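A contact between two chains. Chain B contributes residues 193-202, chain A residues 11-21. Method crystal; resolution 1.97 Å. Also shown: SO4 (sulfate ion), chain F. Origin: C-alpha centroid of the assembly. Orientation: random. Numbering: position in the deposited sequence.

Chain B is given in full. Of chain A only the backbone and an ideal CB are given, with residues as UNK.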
# COMPACT_ATOMS: atom_id res chain seq x y z
N VAL B 193 -6.87 -0.68 0.77
CA VAL B 193 -5.51 -0.89 0.36
C VAL B 193 -5.62 -1.26 -1.11
O VAL B 193 -6.32 -2.21 -1.52
CB VAL B 193 -4.82 -2.04 1.17
CG1 VAL B 193 -3.38 -2.21 0.76
CG2 VAL B 193 -4.80 -1.77 2.72
N HIS B 194 -4.78 -0.64 -1.87
CA HIS B 194 -4.79 -0.80 -3.30
C HIS B 194 -3.35 -1.21 -3.61
O HIS B 194 -2.62 -0.43 -4.12
CB HIS B 194 -5.07 0.61 -3.91
CG HIS B 194 -6.49 1.10 -3.69
ND1 HIS B 194 -7.59 0.38 -4.09
CD2 HIS B 194 -6.96 2.26 -3.16
CE1 HIS B 194 -8.69 1.05 -3.78
NE2 HIS B 194 -8.33 2.18 -3.20
N LEU B 195 -2.94 -2.45 -3.29
CA LEU B 195 -1.60 -2.93 -3.68
C LEU B 195 -1.28 -2.75 -5.18
O LEU B 195 -0.14 -2.54 -5.56
CB LEU B 195 -1.51 -4.43 -3.38
CG LEU B 195 -1.55 -4.78 -1.88
CD1 LEU B 195 -1.25 -6.31 -1.69
CD2 LEU B 195 -0.47 -4.00 -1.13
N SER B 196 -2.28 -2.98 -6.03
CA SER B 196 -2.03 -2.76 -7.48
C SER B 196 -1.57 -1.34 -7.80
O SER B 196 -0.83 -1.12 -8.79
CB SER B 196 -3.27 -3.22 -8.29
OG SER B 196 -4.21 -2.16 -8.26
N ASP B 197 -1.92 -0.35 -6.96
CA ASP B 197 -1.43 1.01 -7.25
C ASP B 197 0.10 1.00 -7.18
O ASP B 197 0.78 1.75 -7.92
CB ASP B 197 -1.93 2.05 -6.23
CG ASP B 197 -3.40 2.45 -6.43
OD1 ASP B 197 -4.12 1.86 -7.26
OD2 ASP B 197 -3.83 3.37 -5.68
N SER B 198 0.67 0.19 -6.29
CA SER B 198 2.17 0.03 -6.26
C SER B 198 2.71 -0.81 -7.44
O SER B 198 3.64 -0.43 -8.15
CB SER B 198 2.62 -0.55 -4.88
OG SER B 198 3.99 -0.88 -4.88
N LEU B 199 2.11 -1.99 -7.64
CA LEU B 199 2.53 -2.88 -8.70
C LEU B 199 2.50 -2.20 -10.05
O LEU B 199 3.43 -2.38 -10.89
CB LEU B 199 1.60 -4.11 -8.69
CG LEU B 199 1.94 -5.13 -9.79
CD1 LEU B 199 3.36 -5.69 -9.76
CD2 LEU B 199 0.90 -6.27 -9.76
N PHE B 200 1.44 -1.42 -10.30
CA PHE B 200 1.31 -0.82 -11.64
C PHE B 200 2.35 0.24 -11.92
O PHE B 200 2.53 0.64 -13.07
CB PHE B 200 -0.08 -0.29 -11.96
CG PHE B 200 -1.12 -1.35 -12.01
CD1 PHE B 200 -0.78 -2.71 -11.98
CD2 PHE B 200 -2.46 -1.00 -12.02
CE1 PHE B 200 -1.76 -3.70 -12.03
CE2 PHE B 200 -3.46 -1.98 -12.08
CZ PHE B 200 -3.10 -3.34 -12.07
N THR B 201 3.02 0.73 -10.88
CA THR B 201 4.16 1.59 -11.16
C THR B 201 5.37 0.86 -11.63
O THR B 201 6.26 1.46 -12.24
CB THR B 201 4.60 2.52 -9.94
OG1 THR B 201 5.23 1.71 -8.94
CG2 THR B 201 3.36 3.26 -9.32
N VAL B 202 5.45 -0.46 -11.38
CA VAL B 202 6.58 -1.20 -11.87
C VAL B 202 6.29 -1.45 -13.39
O VAL B 202 7.18 -1.32 -14.21
CB VAL B 202 6.71 -2.56 -11.12
CG1 VAL B 202 7.78 -3.46 -11.77
CG2 VAL B 202 6.95 -2.29 -9.62
N UNK A 11 3.82 12.15 -10.26
CA UNK A 11 2.83 11.97 -11.34
C UNK A 11 2.56 10.47 -11.53
O UNK A 11 1.41 10.04 -11.51
CB UNK A 11 3.32 12.60 -12.65
N UNK A 12 3.61 9.67 -11.63
CA UNK A 12 3.42 8.22 -11.90
C UNK A 12 2.48 7.56 -10.89
O UNK A 12 1.60 6.73 -11.26
CB UNK A 12 4.77 7.50 -11.88
N UNK A 13 2.62 7.92 -9.60
CA UNK A 13 1.79 7.32 -8.57
C UNK A 13 0.32 7.76 -8.57
O UNK A 13 -0.54 7.05 -8.03
CB UNK A 13 2.40 7.64 -7.20
N UNK A 14 -0.03 8.86 -9.24
CA UNK A 14 -1.47 9.17 -9.34
C UNK A 14 -2.13 8.44 -10.50
O UNK A 14 -3.37 8.26 -10.49
CB UNK A 14 -1.68 10.68 -9.50
N UNK A 15 -1.33 7.99 -11.45
CA UNK A 15 -1.87 7.30 -12.65
C UNK A 15 -2.66 6.03 -12.39
O UNK A 15 -3.70 5.80 -13.00
CB UNK A 15 -0.71 6.95 -13.59
N UNK A 16 -2.19 5.17 -11.44
CA UNK A 16 -3.04 4.00 -11.19
C UNK A 16 -4.34 4.42 -10.57
O UNK A 16 -5.33 3.73 -10.74
CB UNK A 16 -2.33 2.99 -10.29
N UNK A 17 -4.36 5.50 -9.82
CA UNK A 17 -5.62 5.94 -9.25
C UNK A 17 -6.59 6.43 -10.34
O UNK A 17 -7.82 6.17 -10.32
CB UNK A 17 -5.37 7.05 -8.23
N UNK A 18 -6.05 7.15 -11.32
CA UNK A 18 -6.94 7.54 -12.45
C UNK A 18 -7.51 6.29 -13.14
O UNK A 18 -8.73 6.18 -13.41
CB UNK A 18 -6.18 8.39 -13.47
N UNK A 19 -6.63 5.32 -13.40
CA UNK A 19 -7.03 4.07 -14.02
C UNK A 19 -8.18 3.33 -13.29
O UNK A 19 -9.09 2.80 -13.95
CB UNK A 19 -5.81 3.15 -14.10
N UNK A 20 -8.09 3.21 -11.95
CA UNK A 20 -9.19 2.57 -11.16
C UNK A 20 -10.57 3.25 -11.34
O UNK A 20 -11.58 2.61 -11.64
CB UNK A 20 -8.83 2.59 -9.67
N UNK A 21 -10.57 4.55 -11.20
CA UNK A 21 -11.77 5.32 -11.36
C UNK A 21 -12.30 5.24 -12.78
O UNK A 21 -13.51 5.07 -12.99
CB UNK A 21 -11.51 6.78 -10.97
S SO4 F . -9.01 6.31 -3.56
O1 SO4 F . -9.86 5.12 -3.60
O2 SO4 F . -8.15 6.32 -4.73
O3 SO4 F . -9.86 7.51 -3.61
O4 SO4 F . -8.14 6.29 -2.38

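Positions 11, 14, 15, 18 and 21 have nothing of the chain B stretch within 5.5 Å of the ideal CB, so this contact says little about them beyond a backbone that is helical. They are Val A11, Arg A14, Leu A15, Tyr A18 and Tyr A21, and none touches the stretch.

At position 12 CA-to-CB points toward chain B, and the ideal CB lies 5.1 Å from CG2 of Thr B201. A methyl group with room before it favours a medium aliphatic residue: valine, leucine, isoleucine or methionine. The residue is Ile A12, whose CG2 comes 4.0 Å from CB of Thr B201.

Position 13 points sideways, its ideal CB 5.0 Å from CG2 of Thr B201. A long chain could turn back toward chain B, where the carbonyl of Asp B197 offers an acceptor; lysine, glutamine or arginine would serve. Arg A13 packs NH1 3.9 Å from CG2 of Thr B201 and, through a water, reaches O of Asp B197, although the water's bond to that carbonyl is weak.

Position 16 is the closest point of the backbones, its CA 5.2 Å from that of Asp B197. The ideal CB points toward chain B, 3.7 Å from OD1 of Asp B197 and 4.3 Å from CB of Phe B200, so a compact residue such as alanine, serine or proline suits. Phi of -67° permits proline, and N of 16 has no bond to the turn before, so proline, which has no amide hydrogen, gives up no helix bond there; the helix is kinked at this place. Pro A16 lays CG 3.6 Å from O of Asp B197 and 4.1 Å from CB of Phe B200.

At position 17 CA-to-CB points sideways, and the ideal CB lies 4.7 Å from OD2 of Asp B197; the sulfate is within reach of a long chain. Lysine or arginine fits. Arg A17 binds the sulfate through NE and NH2, barely touching chain B.

Position 19 points toward chain B, but only a sizeable side chain could approach the Phe B200 ring; an aromatic or long aliphatic would do. His A19 brings ND1 4.5 Å from CE2 of Phe B200.

Position 20 faces the carboxylate of Asp B197, the flat ring of His B194 and the sulfate. Lysine could answer the charges, but arginine also has a plane to stack. Arg A20 forms a two-pronged salt bridge, NE to OD1 and NH2 to OD2 of Asp B197, both 2.8 Å. Its guanidinium lies flat on His B194, planes at 6°, while NH1 and NH2 bind the sulfate.

Chain A 11-21: VIRRLPRYHRY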
# COMPACT_ATOMS: atom_id res chain seq x y z
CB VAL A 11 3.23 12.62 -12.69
CG1 VAL A 11 2.23 12.21 -13.77
CG2 VAL A 11 3.31 14.20 -12.62
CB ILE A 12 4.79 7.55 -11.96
CG1 ILE A 12 5.57 8.06 -13.17
CG2 ILE A 12 4.72 5.98 -11.94
CD1 ILE A 12 7.04 7.80 -13.10
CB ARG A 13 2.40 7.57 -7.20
CG ARG A 13 3.81 6.97 -7.05
CD ARG A 13 4.20 6.78 -5.56
NE ARG A 13 5.53 6.17 -5.39
CZ ARG A 13 5.78 4.86 -5.45
NH1 ARG A 13 4.80 3.98 -5.73
NH2 ARG A 13 7.01 4.41 -5.22
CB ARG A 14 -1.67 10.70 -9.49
CG ARG A 14 -1.46 11.48 -8.17
CD ARG A 14 -1.83 12.97 -8.25
NE ARG A 14 -1.02 13.70 -9.23
CZ ARG A 14 0.10 14.36 -8.91
NH1 ARG A 14 0.56 14.32 -7.67
NH2 ARG A 14 0.79 15.00 -9.83
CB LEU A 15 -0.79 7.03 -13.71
CG LEU A 15 -0.00 8.22 -14.26
CD1 LEU A 15 1.09 7.69 -15.15
CD2 LEU A 15 -0.92 9.27 -14.98
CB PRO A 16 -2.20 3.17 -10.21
CG PRO A 16 -0.78 3.53 -10.61
CD PRO A 16 -0.85 5.01 -10.85
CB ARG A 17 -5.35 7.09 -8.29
CG ARG A 17 -6.56 7.46 -7.51
CD ARG A 17 -6.18 8.07 -6.16
NE ARG A 17 -7.40 8.49 -5.48
CZ ARG A 17 -7.60 9.71 -5.02
NH1 ARG A 17 -6.64 10.63 -5.15
NH2 ARG A 17 -8.74 10.01 -4.39
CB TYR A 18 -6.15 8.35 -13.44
CG TYR A 18 -5.61 9.66 -12.92
CD1 TYR A 18 -6.27 10.37 -11.94
CD2 TYR A 18 -4.43 10.19 -13.41
CE1 TYR A 18 -5.78 11.57 -11.46
CE2 TYR A 18 -3.94 11.39 -12.96
CZ TYR A 18 -4.61 12.06 -11.97
OH TYR A 18 -4.12 13.27 -11.50
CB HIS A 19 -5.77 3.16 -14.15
CG HIS A 19 -5.96 1.94 -14.99
ND1 HIS A 19 -6.18 0.69 -14.45
CD2 HIS A 19 -5.93 1.76 -16.34
CE1 HIS A 19 -6.24 -0.21 -15.42
NE2 HIS A 19 -6.08 0.41 -16.57
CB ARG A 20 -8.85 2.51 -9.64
CG ARG A 20 -7.80 1.44 -9.23
CD ARG A 20 -7.65 1.34 -7.64
NE ARG A 20 -6.83 2.41 -7.05
CZ ARG A 20 -7.29 3.46 -6.37
NH1 ARG A 20 -8.58 3.67 -6.23
NH2 ARG A 20 -6.46 4.37 -5.85
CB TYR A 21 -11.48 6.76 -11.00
CG TYR A 21 -12.71 7.41 -10.47
CD1 TYR A 21 -13.05 7.34 -9.11
CD2 TYR A 21 -13.60 8.06 -11.33
CE1 TYR A 21 -14.24 7.94 -8.62
CE2 TYR A 21 -14.78 8.67 -10.87
CZ TYR A 21 -15.11 8.60 -9.52
OH TYR A 21 -16.28 9.23 -9.10
O HOH W 1 1.99 4.09 -5.92
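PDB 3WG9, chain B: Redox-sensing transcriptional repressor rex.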